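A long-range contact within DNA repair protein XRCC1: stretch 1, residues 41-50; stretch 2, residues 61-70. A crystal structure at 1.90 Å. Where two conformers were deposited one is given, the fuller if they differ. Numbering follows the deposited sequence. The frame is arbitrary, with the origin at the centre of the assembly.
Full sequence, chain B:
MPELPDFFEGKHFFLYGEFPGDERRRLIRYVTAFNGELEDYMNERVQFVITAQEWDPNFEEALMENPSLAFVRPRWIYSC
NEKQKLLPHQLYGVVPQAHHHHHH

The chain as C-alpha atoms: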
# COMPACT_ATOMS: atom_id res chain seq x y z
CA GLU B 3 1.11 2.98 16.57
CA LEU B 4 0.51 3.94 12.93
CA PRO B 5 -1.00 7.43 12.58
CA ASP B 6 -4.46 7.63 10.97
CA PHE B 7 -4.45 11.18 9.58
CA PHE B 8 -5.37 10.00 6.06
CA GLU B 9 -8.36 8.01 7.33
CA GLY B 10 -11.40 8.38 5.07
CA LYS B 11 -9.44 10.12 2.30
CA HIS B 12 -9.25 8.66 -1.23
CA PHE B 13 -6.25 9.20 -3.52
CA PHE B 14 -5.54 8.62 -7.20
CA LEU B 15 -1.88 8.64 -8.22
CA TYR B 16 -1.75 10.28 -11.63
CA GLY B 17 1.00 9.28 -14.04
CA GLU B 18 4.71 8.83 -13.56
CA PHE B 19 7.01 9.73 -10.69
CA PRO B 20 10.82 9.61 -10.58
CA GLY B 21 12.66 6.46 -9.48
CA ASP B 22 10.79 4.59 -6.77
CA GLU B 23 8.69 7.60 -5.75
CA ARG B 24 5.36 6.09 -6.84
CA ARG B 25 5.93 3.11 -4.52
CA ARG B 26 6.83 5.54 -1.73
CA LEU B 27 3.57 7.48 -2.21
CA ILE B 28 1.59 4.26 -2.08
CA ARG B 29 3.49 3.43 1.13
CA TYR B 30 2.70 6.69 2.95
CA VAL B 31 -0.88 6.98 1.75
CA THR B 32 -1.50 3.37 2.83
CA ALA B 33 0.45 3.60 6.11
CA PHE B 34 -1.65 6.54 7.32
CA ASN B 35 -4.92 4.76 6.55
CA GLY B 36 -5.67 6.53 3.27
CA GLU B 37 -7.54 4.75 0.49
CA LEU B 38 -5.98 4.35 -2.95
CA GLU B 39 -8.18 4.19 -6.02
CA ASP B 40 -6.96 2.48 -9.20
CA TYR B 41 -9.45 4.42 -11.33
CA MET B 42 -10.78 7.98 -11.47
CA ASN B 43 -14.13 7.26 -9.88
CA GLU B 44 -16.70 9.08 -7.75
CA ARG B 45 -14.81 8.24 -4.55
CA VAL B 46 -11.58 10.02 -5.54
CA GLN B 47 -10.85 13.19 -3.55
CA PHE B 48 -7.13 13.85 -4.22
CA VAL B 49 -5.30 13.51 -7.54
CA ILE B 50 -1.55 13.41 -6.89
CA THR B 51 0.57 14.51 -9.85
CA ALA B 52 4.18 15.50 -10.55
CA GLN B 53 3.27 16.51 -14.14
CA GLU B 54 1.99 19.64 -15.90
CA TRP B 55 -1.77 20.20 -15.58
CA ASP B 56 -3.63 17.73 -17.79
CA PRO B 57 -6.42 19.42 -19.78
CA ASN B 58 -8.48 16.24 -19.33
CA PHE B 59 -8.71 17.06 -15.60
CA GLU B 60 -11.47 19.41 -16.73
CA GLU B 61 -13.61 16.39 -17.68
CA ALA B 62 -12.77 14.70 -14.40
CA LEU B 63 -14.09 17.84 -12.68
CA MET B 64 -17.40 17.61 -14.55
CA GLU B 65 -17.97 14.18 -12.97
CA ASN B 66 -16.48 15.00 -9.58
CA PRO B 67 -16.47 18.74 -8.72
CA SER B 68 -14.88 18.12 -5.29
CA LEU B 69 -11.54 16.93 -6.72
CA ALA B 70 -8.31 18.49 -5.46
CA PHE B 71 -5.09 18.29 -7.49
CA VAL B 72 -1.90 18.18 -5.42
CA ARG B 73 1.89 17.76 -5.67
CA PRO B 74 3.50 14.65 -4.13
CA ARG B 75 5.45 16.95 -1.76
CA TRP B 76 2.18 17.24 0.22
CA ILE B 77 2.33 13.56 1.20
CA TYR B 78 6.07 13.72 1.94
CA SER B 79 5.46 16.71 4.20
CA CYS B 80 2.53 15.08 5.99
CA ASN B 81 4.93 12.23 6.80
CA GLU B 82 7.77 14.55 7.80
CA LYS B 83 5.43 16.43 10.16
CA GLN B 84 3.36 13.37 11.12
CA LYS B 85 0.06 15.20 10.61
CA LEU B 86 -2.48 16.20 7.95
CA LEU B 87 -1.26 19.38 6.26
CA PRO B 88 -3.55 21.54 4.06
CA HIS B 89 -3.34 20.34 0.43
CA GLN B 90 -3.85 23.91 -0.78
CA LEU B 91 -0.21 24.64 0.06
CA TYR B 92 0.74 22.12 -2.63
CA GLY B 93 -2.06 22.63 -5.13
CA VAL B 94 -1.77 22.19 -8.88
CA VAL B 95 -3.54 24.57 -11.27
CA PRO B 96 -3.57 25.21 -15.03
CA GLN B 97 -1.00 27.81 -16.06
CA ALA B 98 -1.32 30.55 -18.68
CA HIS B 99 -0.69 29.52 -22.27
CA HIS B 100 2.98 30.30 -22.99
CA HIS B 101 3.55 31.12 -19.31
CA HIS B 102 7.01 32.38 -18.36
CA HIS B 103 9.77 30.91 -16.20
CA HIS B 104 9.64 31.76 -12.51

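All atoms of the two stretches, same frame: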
# COMPACT_ATOMS: atom_id res chain seq x y z
N TYR B 41 -8.75 3.74 -10.25
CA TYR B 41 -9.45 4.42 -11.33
C TYR B 41 -9.98 5.76 -10.84
O TYR B 41 -10.24 5.93 -9.65
CB TYR B 41 -10.64 3.58 -11.82
CG TYR B 41 -10.22 2.32 -12.53
CD1 TYR B 41 -9.93 2.33 -13.89
CD2 TYR B 41 -10.13 1.12 -11.85
CE1 TYR B 41 -9.55 1.18 -14.55
CE2 TYR B 41 -9.74 -0.04 -12.49
CZ TYR B 41 -9.45 -0.01 -13.84
OH TYR B 41 -9.07 -1.17 -14.48
N MET B 42 -10.13 6.71 -11.77
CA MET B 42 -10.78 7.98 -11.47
C MET B 42 -12.27 7.78 -11.32
O MET B 42 -13.02 7.89 -12.28
CB MET B 42 -10.51 8.98 -12.59
CG MET B 42 -9.11 9.50 -12.59
SD MET B 42 -8.84 10.48 -11.10
CE MET B 42 -10.00 11.83 -11.38
N ASN B 43 -12.71 7.48 -10.10
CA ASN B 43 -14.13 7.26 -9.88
C ASN B 43 -14.70 8.28 -8.90
O ASN B 43 -14.00 9.20 -8.48
CB ASN B 43 -14.37 5.83 -9.40
CG ASN B 43 -13.59 5.49 -8.15
OD1 ASN B 43 -13.56 6.26 -7.19
ND2 ASN B 43 -12.95 4.32 -8.14
N GLU B 44 -15.97 8.11 -8.55
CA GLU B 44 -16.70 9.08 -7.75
C GLU B 44 -16.09 9.26 -6.37
O GLU B 44 -16.28 10.29 -5.73
CB GLU B 44 -18.17 8.67 -7.61
N ARG B 45 -15.37 8.23 -5.90
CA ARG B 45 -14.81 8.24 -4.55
C ARG B 45 -13.51 9.03 -4.43
O ARG B 45 -13.12 9.40 -3.33
CB ARG B 45 -14.59 6.80 -4.05
CG ARG B 45 -15.85 5.95 -4.00
CD ARG B 45 -15.65 4.68 -3.18
NE ARG B 45 -14.57 3.84 -3.70
CZ ARG B 45 -14.69 3.06 -4.78
NH1 ARG B 45 -15.82 3.02 -5.46
NH2 ARG B 45 -13.66 2.32 -5.18
N VAL B 46 -12.84 9.28 -5.56
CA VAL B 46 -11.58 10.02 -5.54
C VAL B 46 -11.74 11.46 -5.02
O VAL B 46 -12.65 12.18 -5.43
CB VAL B 46 -10.91 10.03 -6.93
CG1 VAL B 46 -9.65 10.91 -6.93
CG2 VAL B 46 -10.58 8.60 -7.37
N GLN B 47 -10.86 11.85 -4.10
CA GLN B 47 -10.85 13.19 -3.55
C GLN B 47 -9.56 13.96 -3.88
O GLN B 47 -9.60 15.19 -4.06
CB GLN B 47 -11.08 13.13 -2.04
CG GLN B 47 -12.41 12.47 -1.68
CD GLN B 47 -12.50 12.09 -0.21
OE1 GLN B 47 -11.51 11.68 0.40
NE2 GLN B 47 -13.69 12.22 0.37
N PHE B 48 -8.44 13.25 -3.95
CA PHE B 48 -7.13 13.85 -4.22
C PHE B 48 -6.43 13.17 -5.39
O PHE B 48 -6.21 11.96 -5.36
CB PHE B 48 -6.23 13.79 -2.98
CG PHE B 48 -6.83 14.46 -1.79
CD1 PHE B 48 -7.54 13.72 -0.86
CD2 PHE B 48 -6.76 15.84 -1.65
CE1 PHE B 48 -8.14 14.34 0.23
CE2 PHE B 48 -7.36 16.48 -0.55
CZ PHE B 48 -8.05 15.72 0.38
N VAL B 49 -6.11 13.96 -6.40
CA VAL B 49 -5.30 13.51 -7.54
C VAL B 49 -3.88 14.01 -7.32
O VAL B 49 -3.63 15.22 -7.28
CB VAL B 49 -5.88 14.08 -8.84
CG1 VAL B 49 -4.99 13.73 -10.04
CG2 VAL B 49 -7.31 13.58 -9.04
N ILE B 50 -2.95 13.07 -7.13
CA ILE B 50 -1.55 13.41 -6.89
C ILE B 50 -0.79 13.34 -8.20
O ILE B 50 -0.83 12.32 -8.88
CB ILE B 50 -0.89 12.45 -5.89
CG1 ILE B 50 -1.74 12.31 -4.62
CG2 ILE B 50 0.54 12.89 -5.59
CD1 ILE B 50 -2.01 13.62 -3.86
N GLU B 61 -12.52 17.37 -17.57
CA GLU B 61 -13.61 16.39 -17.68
C GLU B 61 -13.79 15.63 -16.37
O GLU B 61 -14.91 15.30 -15.98
CB GLU B 61 -13.36 15.41 -18.84
CG GLU B 61 -13.15 16.06 -20.19
CD GLU B 61 -14.28 16.99 -20.61
OE1 GLU B 61 -14.00 17.94 -21.37
OE2 GLU B 61 -15.44 16.79 -20.18
N ALA B 62 -12.68 15.35 -15.69
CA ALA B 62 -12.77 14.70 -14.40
C ALA B 62 -13.58 15.58 -13.45
O ALA B 62 -14.36 15.09 -12.63
CB ALA B 62 -11.38 14.46 -13.84
N LEU B 63 -13.40 16.90 -13.56
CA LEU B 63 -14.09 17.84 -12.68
C LEU B 63 -15.59 17.91 -12.96
O LEU B 63 -16.39 18.18 -12.06
CB LEU B 63 -13.46 19.23 -12.78
CG LEU B 63 -12.16 19.43 -12.01
CD1 LEU B 63 -11.42 20.66 -12.50
CD2 LEU B 63 -12.42 19.53 -10.51
N MET B 64 -15.98 17.68 -14.22
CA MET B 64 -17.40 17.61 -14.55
C MET B 64 -18.09 16.48 -13.78
O MET B 64 -19.20 16.65 -13.30
CB MET B 64 -17.61 17.42 -16.05
CG MET B 64 -17.43 18.69 -16.87
SD MET B 64 -17.94 18.43 -18.57
CE MET B 64 -19.58 17.73 -18.33
N GLU B 65 -17.42 15.34 -13.68
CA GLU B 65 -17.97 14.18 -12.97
C GLU B 65 -17.86 14.33 -11.46
O GLU B 65 -18.72 13.86 -10.72
CB GLU B 65 -17.23 12.90 -13.40
CG GLU B 65 -17.46 12.49 -14.83
CD GLU B 65 -18.91 12.17 -15.14
OE1 GLU B 65 -19.55 11.44 -14.35
OE2 GLU B 65 -19.41 12.64 -16.18
N ASN B 66 -16.79 14.97 -11.00
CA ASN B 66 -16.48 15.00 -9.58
C ASN B 66 -15.95 16.39 -9.18
O ASN B 66 -14.74 16.59 -9.09
CB ASN B 66 -15.44 13.92 -9.28
CG ASN B 66 -15.11 13.82 -7.82
OD1 ASN B 66 -15.59 14.60 -7.00
ND2 ASN B 66 -14.26 12.85 -7.47
N PRO B 67 -16.86 17.35 -8.98
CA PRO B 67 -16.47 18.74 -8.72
C PRO B 67 -15.71 18.97 -7.41
O PRO B 67 -15.21 20.07 -7.19
CB PRO B 67 -17.81 19.48 -8.72
CG PRO B 67 -18.71 18.63 -9.57
CD PRO B 67 -18.30 17.22 -9.27
N SER B 68 -15.61 17.96 -6.56
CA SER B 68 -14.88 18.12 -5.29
C SER B 68 -13.38 17.81 -5.39
O SER B 68 -12.64 17.99 -4.42
CB SER B 68 -15.52 17.26 -4.20
OG SER B 68 -15.35 15.88 -4.46
N LEU B 69 -12.93 17.35 -6.55
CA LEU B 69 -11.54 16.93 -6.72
C LEU B 69 -10.54 18.02 -6.35
O LEU B 69 -10.75 19.20 -6.64
CB LEU B 69 -11.29 16.54 -8.19
CG LEU B 69 -11.77 15.18 -8.68
CD1 LEU B 69 -11.47 15.05 -10.17
CD2 LEU B 69 -11.08 14.06 -7.90
N ALA B 70 -9.45 17.60 -5.71
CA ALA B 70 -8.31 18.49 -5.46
C ALA B 70 -7.09 17.89 -6.14
O ALA B 70 -6.86 16.68 -6.04
CB ALA B 70 -8.07 18.61 -3.98
O HOH W 1 -13.00 11.34 -9.71
O HOH W 2 -11.09 16.76 -2.51

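What does the exposed start of stretch 1 offer to the helix? M42 points toward stretch 2, and its unbranched chain, m at all three chi angles, lays its terminal methyl against two apolar partners: CE of M42 lies 3.9 Å from CB of A62 and 3.7 Å from CD1 of L69. The small side chain of A62, also directed across, lets the methyl rest close to the helix. Y41 takes no part.

How does the turn from N43 to V46 engage N66? The turn is type I, closed by V46 N to N43 O at 3.1 Å, and OD1 of N43 accepts from R45 N at 3.0 Å. N66, just past the helix and buried, extends its t side chain to the turn, where N66 ND2 donates to V46 O at 2.7 Å. A water accepts from N66 ND2 at 3.0 Å and donates to N43 O at 2.7 Å. The amide's other end serves its own turn: N66 OD1 accepts from S68 OG at 2.9 Å. An asparagine suits this place because it donates and accepts at once.

What fills the space beside V46? L69 does: its CD2 packs 3.6 Å from CG1 of V46. Both are buried, and their branched hydrocarbon side chains need no polar partner.

How is the contact completed from Q47 onward? Backbone takes over in a parallel bridge between F48 and A70. A70 N donates to Q47 O at 2.9 Å. A second water donates to Q47 O at 2.7 Å and S68 O at 2.8 Å, linking the carbonyls. F48 and A70 share one sheet face, where CD2 of the F48 ring meets CB of A70 at 3.8 Å. V49 N donates to A70 O at 2.8 Å, so A70 is held through both its peptide groups, and CG2 of V49, also buried, packs 4.0 Å from CD2 of L69. In all, 383 Å² is buried.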